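Long-range contacts in pyridine nucleotide-disulfide oxidoreductase-like protein (Myceliophthora thermophila, PDB 5MQ6), which inserts a single oxygen atom next to the carbonyl of ketones, with FAD as cofactor, to give esters or lactones, and is particularly active on polycyclic ketones: residues Ser181-Ile186 and Trp195-Thr200; Gly76-Phe81 and Lys213-Tyr218; Ser338-Ala343 and Thr357-Phe362. One frame throughout, in Å; residues are numbered along the deposited sequence.

Contact 1 of 3, residues Ser181-Ile186 and Trp195-Thr200; sequences SNVKTI and WSLEVT. With FAD (flavin-adenine dinucleotide), chain B.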
loop_
_atom_site.group_PDB
_atom_site.type_symbol
_atom_site.label_atom_id
_atom_site.label_comp_id
_atom_site.label_asym_id
_atom_site.label_seq_id
_atom_site.Cartn_x
_atom_site.Cartn_y
_atom_site.Cartn_z
ATOM N N SER A 181 3.877 19.699 -0.917
ATOM C CA SER A 181 4.673 19.925 0.255
ATOM C C SER A 181 5.236 18.651 0.884
ATOM O O SER A 181 4.486 17.754 1.278
ATOM C CB SER A 181 3.833 20.715 1.243
ATOM O OG SER A 181 3.529 21.954 0.720
ATOM N N ASN A 182 6.533 18.629 1.093
ATOM C CA ASN A 182 7.198 17.561 1.764
ATOM C C ASN A 182 7.403 17.883 3.210
ATOM O O ASN A 182 8.083 18.853 3.565
ATOM C CB ASN A 182 8.542 17.273 1.098
ATOM C CG ASN A 182 9.282 16.092 1.741
ATOM O OD1 ASN A 182 8.692 15.069 2.180
ATOM N ND2 ASN A 182 10.601 16.213 1.790
ATOM N N VAL A 183 6.889 17.017 4.063
ATOM C CA VAL A 183 7.140 17.114 5.512
ATOM C C VAL A 183 8.427 16.402 5.786
ATOM O O VAL A 183 8.595 15.275 5.342
ATOM C CB VAL A 183 5.995 16.475 6.357
ATOM C CG1 VAL A 183 6.264 16.680 7.821
ATOM C CG2 VAL A 183 4.640 17.067 5.957
ATOM N N LYS A 184 9.318 17.029 6.556
ATOM C CA LYS A 184 10.645 16.411 6.895
ATOM C C LYS A 184 10.800 16.022 8.347
ATOM O O LYS A 184 11.432 15.024 8.654
ATOM C CB LYS A 184 11.800 17.401 6.549
ATOM C CG LYS A 184 11.941 17.622 5.066
ATOM C CD LYS A 184 11.983 19.066 4.620
ATOM C CE LYS A 184 13.360 19.704 4.689
ATOM N NZ LYS A 184 13.361 21.239 4.942
ATOM N N THR A 185 10.205 16.805 9.250
ATOM C CA THR A 185 10.400 16.695 10.673
ATOM C C THR A 185 9.105 17.011 11.357
ATOM O O THR A 185 8.406 17.939 10.959
ATOM C CB THR A 185 11.450 17.713 11.094
ATOM O OG1 THR A 185 12.650 17.326 10.452
ATOM C CG2 THR A 185 11.774 17.600 12.448
ATOM N N ILE A 186 8.806 16.271 12.411
ATOM C CA ILE A 186 7.652 16.525 13.269
ATOM C C ILE A 186 8.228 16.499 14.687
ATOM O O ILE A 186 8.796 15.496 15.156
ATOM C CB ILE A 186 6.653 15.414 13.011
ATOM C CG1 ILE A 186 6.284 15.379 11.515
ATOM C CG2 ILE A 186 5.447 15.540 13.899
ATOM C CD1 ILE A 186 5.357 14.234 11.191
ATOM N N TRP A 195 2.886 20.263 18.407
ATOM C CA TRP A 195 3.751 19.706 17.402
ATOM C C TRP A 195 4.137 20.830 16.393
ATOM O O TRP A 195 3.287 21.647 16.053
ATOM C CB TRP A 195 2.995 18.604 16.634
ATOM C CG TRP A 195 2.835 17.398 17.435
ATOM C CD1 TRP A 195 1.700 17.015 18.130
ATOM C CD2 TRP A 195 3.812 16.428 17.680
ATOM N NE1 TRP A 195 1.933 15.819 18.808
ATOM C CE2 TRP A 195 3.208 15.413 18.522
ATOM C CE3 TRP A 195 5.125 16.240 17.224
ATOM C CZ2 TRP A 195 3.907 14.272 18.959
ATOM C CZ3 TRP A 195 5.826 15.078 17.668
ATOM C CH2 TRP A 195 5.204 14.130 18.511
ATOM N N SER A 196 5.406 20.853 15.961
ATOM C CA SER A 196 5.879 21.662 14.859
ATOM C C SER A 196 6.304 20.741 13.706
ATOM O O SER A 196 7.080 19.802 13.906
ATOM C CB SER A 196 7.114 22.395 15.290
ATOM O OG SER A 196 6.785 23.422 16.205
ATOM N N LEU A 197 5.816 21.050 12.522
ATOM C CA LEU A 197 6.233 20.380 11.335
ATOM C C LEU A 197 7.128 21.290 10.501
ATOM O O LEU A 197 6.759 22.438 10.291
ATOM C CB LEU A 197 5.018 20.002 10.527
ATOM C CG LEU A 197 4.176 18.790 10.986
ATOM C CD1 LEU A 197 3.422 19.084 12.261
ATOM C CD2 LEU A 197 3.251 18.352 9.859
ATOM N N GLU A 198 8.245 20.743 10.019
ATOM C CA GLU A 198 9.057 21.383 9.010
ATOM C C GLU A 198 8.700 20.851 7.677
ATOM O O GLU A 198 8.882 19.655 7.439
ATOM C CB GLU A 198 10.515 21.064 9.155
ATOM C CG GLU A 198 11.119 21.633 10.363
ATOM C CD GLU A 198 12.550 21.154 10.579
ATOM O OE1 GLU A 198 13.166 20.423 9.684
ATOM O OE2 GLU A 198 13.052 21.542 11.669
ATOM N N VAL A 199 8.323 21.760 6.786
ATOM C CA VAL A 199 7.694 21.461 5.529
ATOM C C VAL A 199 8.375 22.313 4.430
ATOM O O VAL A 199 8.651 23.522 4.622
ATOM C CB VAL A 199 6.221 21.843 5.611
ATOM C CG1 VAL A 199 5.629 21.693 4.290
ATOM C CG2 VAL A 199 5.440 21.018 6.658
ATOM N N THR A 200 8.593 21.711 3.277
ATOM C CA THR A 200 9.068 22.427 2.065
ATOM C C THR A 200 8.032 22.352 0.983
ATOM O O THR A 200 7.688 21.245 0.545
ATOM C CB THR A 200 10.342 21.766 1.512
ATOM O OG1 THR A 200 11.292 21.751 2.525
ATOM C CG2 THR A 200 10.963 22.605 0.402
HETATM P PA FAD B . -1.702 7.160 -0.084
HETATM O O1A FAD B . -0.353 6.601 -0.392
HETATM O O2A FAD B . -2.859 6.991 -1.052
HETATM O O5B FAD B . -1.534 8.735 0.179
HETATM C C5B FAD B . -0.531 9.195 1.022
HETATM C C4B FAD B . -0.000 10.500 0.466
HETATM O O4B FAD B . 0.869 11.052 1.472
HETATM C C3B FAD B . 0.821 10.398 -0.817
HETATM O O3B FAD B . 0.439 11.412 -1.710
HETATM C C2B FAD B . 2.235 10.616 -0.355
HETATM O O2B FAD B . 3.048 11.191 -1.349
HETATM C C1B FAD B . 2.019 11.534 0.829
HETATM N N9A FAD B . 3.141 11.558 1.735
HETATM C C8A FAD B . 3.749 10.480 2.309
HETATM N N7A FAD B . 4.764 10.923 3.043
HETATM C C5A FAD B . 4.857 12.261 2.955
HETATM C C6A FAD B . 5.729 13.287 3.552
HETATM N N6A FAD B . 6.751 13.056 4.350
HETATM N N1A FAD B . 5.390 14.512 3.240
HETATM C C2A FAD B . 4.373 14.823 2.403
HETATM N N3A FAD B . 3.542 13.993 1.813
HETATM C C4A FAD B . 3.787 12.670 2.065
HETATM N N1 FAD B . -5.038 -1.071 -2.220
HETATM C C2 FAD B . -6.244 -1.727 -2.167
HETATM O O2 FAD B . -6.735 -2.041 -1.090
HETATM N N3 FAD B . -6.904 -2.035 -3.292
HETATM C C4 FAD B . -6.386 -1.706 -4.486
HETATM O O4 FAD B . -7.039 -2.007 -5.477
HETATM C C4X FAD B . -5.102 -1.003 -4.655
HETATM N N5 FAD B . -4.527 -0.671 -5.859
HETATM C C5X FAD B . -3.335 -0.025 -5.848
HETATM C C6 FAD B . -2.679 0.338 -7.123
HETATM C C7 FAD B . -1.384 1.035 -7.005
HETATM C C7M FAD B . -0.627 1.460 -8.242
HETATM C C8 FAD B . -0.744 1.340 -5.692
HETATM C C8M FAD B . 0.593 2.066 -5.556
HETATM C C9 FAD B . -1.382 0.974 -4.523
HETATM C C9A FAD B . -2.641 0.309 -4.555
HETATM N N10 FAD B . -3.227 -0.059 -3.332
HETATM C C10 FAD B . -4.472 -0.694 -3.369
HETATM C "C1'" FAD B . -2.640 0.299 -2.022
HETATM C "C2'" FAD B . -3.018 1.821 -1.783
HETATM O "O2'" FAD B . -1.826 2.551 -1.464
HETATM C "C3'" FAD B . -4.130 2.057 -0.704
HETATM O "O3'" FAD B . -5.322 1.375 -1.103
HETATM C "C4'" FAD B . -4.616 3.511 -0.489
HETATM O "O4'" FAD B . -4.790 4.316 -1.738
HETATM C "C5'" FAD B . -3.682 4.234 0.503
HETATM O "O5'" FAD B . -4.396 5.418 0.977
HETATM P P FAD B . -3.503 6.329 1.975
HETATM O O1P FAD B . -4.215 7.731 1.964
HETATM O O2P FAD B . -3.295 5.493 3.246
HETATM O O3P FAD B . -2.005 6.396 1.296
#

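Contact 2 of 3, residues Gly76-Phe81 and Lys213-Tyr218; sequences GSRYKF and KLQARY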
loop_
_atom_site.group_PDB
_atom_site.type_symbol
_atom_site.label_atom_id
_atom_site.label_comp_id
_atom_site.label_asym_id
_atom_site.label_seq_id
_atom_site.Cartn_x
_atom_site.Cartn_y
_atom_site.Cartn_z
ATOM N N GLY A 76 4.663 29.779 10.139
ATOM C CA GLY A 76 4.204 29.933 11.522
ATOM C C GLY A 76 2.751 29.761 11.876
ATOM O O GLY A 76 2.352 30.106 12.955
ATOM N N SER A 77 1.973 29.318 10.925
ATOM C CA SER A 77 0.571 28.967 11.059
ATOM C C SER A 77 0.304 27.827 12.073
ATOM O O SER A 77 1.117 26.947 12.199
ATOM C CB SER A 77 0.053 28.540 9.671
ATOM O OG SER A 77 -0.294 29.671 8.979
ATOM N N ARG A 78 -0.842 27.896 12.777
ATOM C CA ARG A 78 -1.252 26.964 13.844
ATOM C C ARG A 78 -2.610 26.400 13.507
ATOM O O ARG A 78 -3.507 27.134 13.069
ATOM C CB ARG A 78 -1.394 27.678 15.192
ATOM C CG ARG A 78 -0.083 28.168 15.699
ATOM C CD ARG A 78 -0.190 28.854 17.073
ATOM N NE ARG A 78 1.127 28.690 17.636
ATOM C CZ ARG A 78 1.454 28.941 18.873
ATOM N NH1 ARG A 78 0.531 29.395 19.728
ATOM N NH2 ARG A 78 2.709 28.764 19.227
ATOM N N TYR A 79 -2.796 25.109 13.745
ATOM C CA TYR A 79 -4.026 24.444 13.411
ATOM C C TYR A 79 -4.395 23.535 14.573
ATOM O O TYR A 79 -3.568 23.280 15.456
ATOM C CB TYR A 79 -3.870 23.586 12.151
ATOM C CG TYR A 79 -3.451 24.393 10.968
ATOM C CD1 TYR A 79 -2.140 24.639 10.749
ATOM C CD2 TYR A 79 -4.380 25.029 10.160
ATOM C CE1 TYR A 79 -1.727 25.449 9.701
ATOM C CE2 TYR A 79 -3.979 25.873 9.103
ATOM C CZ TYR A 79 -2.643 26.049 8.870
ATOM O OH TYR A 79 -2.143 26.877 7.863
ATOM N N LYS A 80 -5.618 23.026 14.587
ATOM C CA LYS A 80 -5.964 22.055 15.646
ATOM C C LYS A 80 -5.371 20.688 15.237
ATOM O O LYS A 80 -4.642 20.094 15.989
ATOM C CB LYS A 80 -7.480 22.028 15.820
ATOM C CG LYS A 80 -8.052 21.106 16.920
ATOM C CD LYS A 80 -9.552 21.318 17.006
ATOM C CE LYS A 80 -10.126 20.550 18.236
ATOM N NZ LYS A 80 -11.592 20.681 18.234
ATOM N N PHE A 81 -5.762 20.185 14.052
ATOM C CA PHE A 81 -5.277 18.936 13.487
ATOM C C PHE A 81 -4.446 19.218 12.200
ATOM O O PHE A 81 -4.880 19.943 11.289
ATOM C CB PHE A 81 -6.452 18.019 13.069
ATOM C CG PHE A 81 -7.318 17.613 14.202
ATOM C CD1 PHE A 81 -6.970 16.552 15.016
ATOM C CD2 PHE A 81 -8.479 18.330 14.511
ATOM C CE1 PHE A 81 -7.746 16.211 16.111
ATOM C CE2 PHE A 81 -9.262 17.983 15.630
ATOM C CZ PHE A 81 -8.861 16.930 16.445
ATOM N N LYS A 213 7.157 26.351 8.735
ATOM C CA LYS A 213 6.990 25.767 10.034
ATOM C C LYS A 213 5.525 25.860 10.425
ATOM O O LYS A 213 4.968 26.963 10.494
ATOM C CB LYS A 213 7.837 26.442 11.047
ATOM C CG LYS A 213 7.738 25.787 12.434
ATOM C CD LYS A 213 8.771 26.340 13.397
ATOM C CE LYS A 213 8.283 26.224 14.794
ATOM N NZ LYS A 213 9.402 26.466 15.708
ATOM N N LEU A 214 4.897 24.704 10.663
ATOM C CA LEU A 214 3.464 24.676 10.918
ATOM C C LEU A 214 3.260 24.004 12.217
ATOM O O LEU A 214 3.953 23.048 12.485
ATOM C CB LEU A 214 2.729 23.942 9.845
ATOM C CG LEU A 214 2.981 24.388 8.439
ATOM C CD1 LEU A 214 2.393 23.471 7.397
ATOM C CD2 LEU A 214 2.423 25.790 8.232
ATOM N N GLN A 215 2.328 24.518 13.016
ATOM C CA GLN A 215 2.054 23.916 14.297
ATOM C C GLN A 215 0.664 23.363 14.464
ATOM O O GLN A 215 -0.267 23.823 13.837
ATOM C CB GLN A 215 2.351 24.888 15.411
ATOM C CG GLN A 215 3.844 25.253 15.496
ATOM C CD GLN A 215 4.129 26.128 16.682
ATOM O OE1 GLN A 215 3.638 27.253 16.796
ATOM N NE2 GLN A 215 4.890 25.589 17.606
ATOM N N ALA A 216 0.536 22.343 15.291
ATOM C CA ALA A 216 -0.774 21.730 15.540
ATOM C C ALA A 216 -0.871 21.124 16.903
ATOM O O ALA A 216 0.126 20.654 17.410
ATOM C CB ALA A 216 -1.058 20.644 14.497
ATOM N N ARG A 217 -2.085 20.952 17.408
ATOM C CA ARG A 217 -2.281 20.239 18.708
ATOM C C ARG A 217 -2.133 18.743 18.509
ATOM O O ARG A 217 -1.592 18.081 19.324
ATOM C CB ARG A 217 -3.713 20.535 19.238
ATOM C CG ARG A 217 -3.884 22.020 19.564
ATOM C CD ARG A 217 -5.308 22.170 20.077
ATOM N NE ARG A 217 -5.622 23.485 20.459
ATOM C CZ ARG A 217 -6.799 23.906 20.870
ATOM N NH1 ARG A 217 -7.799 23.068 21.042
ATOM N NH2 ARG A 217 -6.915 25.183 21.198
ATOM N N TYR A 218 -2.640 18.233 17.395
ATOM C CA TYR A 218 -2.583 16.856 17.030
ATOM C C TYR A 218 -1.997 16.666 15.635
ATOM O O TYR A 218 -2.333 17.482 14.688
ATOM C CB TYR A 218 -4.011 16.355 16.960
ATOM C CG TYR A 218 -4.752 16.129 18.237
ATOM C CD1 TYR A 218 -4.644 14.923 18.957
ATOM C CD2 TYR A 218 -5.652 17.087 18.727
ATOM C CE1 TYR A 218 -5.417 14.663 20.089
ATOM C CE2 TYR A 218 -6.391 16.828 19.860
ATOM C CZ TYR A 218 -6.293 15.647 20.518
ATOM O OH TYR A 218 -7.086 15.525 21.656
#

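Contact 3 of 3, residues Ser338-Ala343 and Thr357-Phe362; sequences SYLTDA and TEMPAF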
loop_
_atom_site.group_PDB
_atom_site.type_symbol
_atom_site.label_atom_id
_atom_site.label_comp_id
_atom_site.label_asym_id
_atom_site.label_seq_id
_atom_site.Cartn_x
_atom_site.Cartn_y
_atom_site.Cartn_z
ATOM N N SER A 338 -13.864 -12.142 4.898
ATOM C CA SER A 338 -14.058 -13.447 5.517
ATOM C C SER A 338 -13.492 -14.548 4.678
ATOM O O SER A 338 -13.086 -15.560 5.245
ATOM C CB SER A 338 -15.520 -13.729 5.829
ATOM O OG SER A 338 -16.352 -13.917 4.600
ATOM N N TYR A 339 -13.381 -14.344 3.348
ATOM C CA TYR A 339 -12.813 -15.379 2.478
ATOM C C TYR A 339 -11.297 -15.390 2.552
ATOM O O TYR A 339 -10.664 -16.410 2.457
ATOM C CB TYR A 339 -13.299 -15.144 1.013
ATOM C CG TYR A 339 -14.760 -15.473 0.880
ATOM C CD1 TYR A 339 -15.214 -16.822 0.691
ATOM C CD2 TYR A 339 -15.706 -14.517 1.091
ATOM C CE1 TYR A 339 -16.604 -17.124 0.665
ATOM C CE2 TYR A 339 -17.057 -14.799 1.057
ATOM C CZ TYR A 339 -17.525 -16.092 0.854
ATOM O OH TYR A 339 -18.902 -16.245 0.862
ATOM N N LEU A 340 -10.711 -14.229 2.713
ATOM C CA LEU A 340 -9.291 -14.075 2.774
ATOM C C LEU A 340 -8.698 -14.385 4.129
ATOM O O LEU A 340 -7.497 -14.648 4.228
ATOM C CB LEU A 340 -8.909 -12.603 2.371
ATOM C CG LEU A 340 -9.216 -12.405 0.914
ATOM C CD1 LEU A 340 -9.457 -10.915 0.555
ATOM C CD2 LEU A 340 -8.141 -13.072 0.046
ATOM N N THR A 341 -9.525 -14.381 5.170
ATOM C CA THR A 341 -9.072 -14.756 6.521
ATOM C C THR A 341 -9.476 -16.227 6.811
ATOM O O THR A 341 -9.388 -16.731 7.938
ATOM C CB THR A 341 -9.665 -13.817 7.581
ATOM O OG1 THR A 341 -11.103 -13.766 7.501
ATOM C CG2 THR A 341 -9.157 -12.467 7.413
ATOM N N ASP A 342 -9.919 -16.922 5.802
ATOM C CA ASP A 342 -10.297 -18.353 5.943
ATOM C C ASP A 342 -11.394 -18.484 7.010
ATOM O O ASP A 342 -11.317 -19.298 7.952
ATOM C CB ASP A 342 -9.055 -19.205 6.176
ATOM C CG ASP A 342 -9.336 -20.724 6.188
ATOM O OD1 ASP A 342 -10.285 -21.155 5.507
ATOM O OD2 ASP A 342 -8.578 -21.499 6.865
ATOM N N ALA A 343 -12.402 -17.628 6.885
ATOM C CA ALA A 343 -13.455 -17.536 7.880
ATOM C C ALA A 343 -14.851 -17.526 7.315
ATOM O O ALA A 343 -15.755 -17.238 8.054
ATOM C CB ALA A 343 -13.245 -16.304 8.702
ATOM N N THR A 357 -12.062 -14.327 -3.553
ATOM C CA THR A 357 -12.809 -15.248 -2.694
ATOM C C THR A 357 -12.405 -16.713 -2.906
ATOM O O THR A 357 -13.025 -17.609 -2.319
ATOM C CB THR A 357 -14.342 -15.041 -2.866
ATOM O OG1 THR A 357 -14.760 -15.432 -4.190
ATOM C CG2 THR A 357 -14.694 -13.622 -2.697
ATOM N N GLU A 358 -11.366 -16.953 -3.714
ATOM C CA GLU A 358 -10.905 -18.281 -4.091
ATOM C C GLU A 358 -9.508 -18.616 -3.602
ATOM O O GLU A 358 -8.842 -19.516 -4.152
ATOM C CB GLU A 358 -10.917 -18.456 -5.625
ATOM C CG GLU A 358 -12.289 -18.488 -6.212
ATOM C CD GLU A 358 -12.300 -18.613 -7.742
ATOM O OE1 GLU A 358 -12.845 -19.587 -8.249
ATOM O OE2 GLU A 358 -11.806 -17.773 -8.449
ATOM N N MET A 359 -9.053 -17.878 -2.601
ATOM C CA MET A 359 -7.672 -17.980 -2.128
ATOM C C MET A 359 -7.620 -17.933 -0.574
ATOM O O MET A 359 -7.044 -17.001 0.033
ATOM C CB MET A 359 -6.855 -16.879 -2.797
ATOM C CG MET A 359 -7.498 -15.531 -2.840
ATOM S SD MET A 359 -6.315 -14.341 -3.584
ATOM C CE MET A 359 -6.221 -14.922 -5.255
ATOM N N PRO A 360 -8.224 -18.942 0.078
ATOM C CA PRO A 360 -8.288 -18.994 1.534
ATOM C C PRO A 360 -6.923 -19.141 2.221
ATOM O O PRO A 360 -6.790 -18.764 3.363
ATOM C CB PRO A 360 -9.190 -20.236 1.783
ATOM C CG PRO A 360 -8.828 -21.141 0.614
ATOM C CD PRO A 360 -8.786 -20.160 -0.541
ATOM N N ALA A 361 -5.892 -19.565 1.492
ATOM C CA ALA A 361 -4.529 -19.552 2.048
ATOM C C ALA A 361 -3.924 -18.183 2.087
ATOM O O ALA A 361 -2.822 -18.016 2.674
ATOM C CB ALA A 361 -3.573 -20.473 1.280
ATOM N N PHE A 362 -4.591 -17.184 1.478
ATOM C CA PHE A 362 -4.113 -15.785 1.782
ATOM C C PHE A 362 -4.073 -15.438 3.282
ATOM O O PHE A 362 -3.285 -14.575 3.740
ATOM C CB PHE A 362 -4.866 -14.726 0.983
ATOM C CG PHE A 362 -4.092 -13.454 0.753
ATOM C CD1 PHE A 362 -3.007 -13.429 -0.127
ATOM C CD2 PHE A 362 -4.484 -12.254 1.384
ATOM C CE1 PHE A 362 -2.281 -12.231 -0.343
ATOM C CE2 PHE A 362 -3.765 -11.093 1.198
ATOM C CZ PHE A 362 -2.675 -11.071 0.310
HETATM O O HOH W 1 -10.473 -16.179 -0.661
#

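Contact 1 of 3, residues Ser181-Ile186 and Trp195-Thr200
Trp195 meets Ile186 at the end of this antiparallel pair: methyl CG2 of Ile186 lies 3.4 Å from Trp195 CE3, approaching the six-membered ring obliquely. In Ile186, chi1 of -57° sets CG1 beside the backbone N, anti to the carbonyl carbon, and leaves CG2 anti to the N; CG1 then runs beside Leu197, pointing the same way. Indole NE1 is tied to the carbonyl of Pro525. Leu197 sits on the buried face with Ile186, Val183 and Val199, and sends CD2 across to CG1 of Val183 at 4.0 Å. Glu198 is on the other face, lying alongside Thr185 with its extended chain; the approach of Thr185 OG1 to OE1 is at most a weak bond. The backbone of Glu198 does more. Glu198 N donates to Thr185 O, while Glu198 O receives Lys184 N at 2.8 Å. Lys184 and Thr185 together face Glu198, a beta bulge that shifts the register by one; Lys184 has psi at -34°. Val199 turns back to the buried face, CG2 against CG2 of Val183 and CG1 3.7 Å from Ser181 CB. Thr200 closes the pair through two backbone bonds with Asn182, and its OG1 takes Lys184 NZ at 3.2 Å. Glu211 holds both of these groups, as salt-bridge partner of the lysine and hydrogen-bond partner of the threonine. On the other edge of strand 181-189, Val183 reads the adenine of FAD: its N donates to N1A at 3.0 Å and its O accepts from N6A at 3.1 Å. This is a bulged beta hairpin whose first strand recognises the cofactor's adenine through its backbone, within the FAD-binding part of this monooxygenase.

Contact 2 of 3, residues Gly76-Phe81 and Lys213-Tyr218
Arg78 grips Gln215 side-on at the solvent side of this parallel pairing, NE and NH2 both donating to OE1 at 3.0 Å. The oxygen lies in the guanidinium plane, yet both nitrogens come to it from one face of the amide, whose plane is turned 50° from the guanidinium. The amide's other end, NE2, bonds to Ser196 OG of the adjoining strand. An alanine in place of Gln215 would probably leave both Arg78 nitrogens without this acceptor and the guanidinium freer to turn.

Gln215 N donates to Ser77 O and Gln215 O accepts from Tyr79 N, each at 2.8 Å, so both backbone groups of Gln215 bond to the one strand. Beyond them the chains turn a corner at Lys80 and Arg217; Lys80 O accepts from Tyr218 N, whereas the bonds from Arg217 N are weak.

Packing is tighter past the corner, between buried rings. Phe81 and Tyr218 run side by side, planes 17° apart, but slid so far that they barely overlap; CE1 of Phe81 touches CD2 of Tyr218 at 3.5 Å. Tyr218 OH reaches Glu560. The chemistry thus divides: apolar ring carbons inside, and outside a neutral amide oxygen, whose partial negative charge would probably stabilise the arginine's charge without neutralising it.

Contact 3 of 3, residues Ser338-Ala343 and Thr357-Phe362
Tyr339 and Thr357 lie side by side and point the same way, with Thr357 CB over one face of the tyrosine ring, 4.2 Å from its centroid and 27° off the normal. This is a CH-pi contact, and it lies toward the CB end of the ring, since CG is the ring atom nearest to Thr357 CB at 3.8 Å. Thr357 CG2 is anti to the carbonyl carbon (OG1 has chi1 67°), which brings this methyl to within 4.0 Å of Tyr339 CD2. The hydroxyls bond to other residues: Tyr339 OH to Gln348, Thr357 OG1 to the carbonyl of Asp354.

Leu340 carries the buried half. Its CD2 touches two side chains that run alongside that of Leu340, 3.8 Å from Met359 CG and 3.8 Å from Phe362 CB. Asp342 crosses Pro360 instead, its CB 3.6 Å from Pro360 O, while its carboxylate is engaged by Arg370 and His371.

No direct hydrogen bond joins the two segments. A water spans them, accepting from Met359 N at 2.9 Å and donating weakly to Tyr339 O at the end of the helix. Contact between this helix end and the loop that leads into helix 363-366 therefore rests on apolar surface and one ring face, with the water giving a buried residue's amide its acceptor and the charged and hydroxyl groups satisfied by neighbours.

Overall arrangement
Contacts 1 and 2 belong to one sheet and touch directly, their centres 11 Å apart. Strand 194-201 pairs with 181-189 in contact 1 and with 210-216 on its other edge, where Leu197 N lies 2.7 Å from Leu214 O and Trp195 O 2.9 Å from Ala216 N, both probable hydrogen bonds. Contact 1 meets the adenine of FAD, whereas the side chain of Leu214 in contact 2 stays about 10 Å from the cofactor. Contact 3 lies across the chain's centre, about 40 Å centre to centre from contact 1 and 43 Å from contact 2. Its Phe362 and Leu340 side chains come within about 9 Å of NADPH and FAD, respectively.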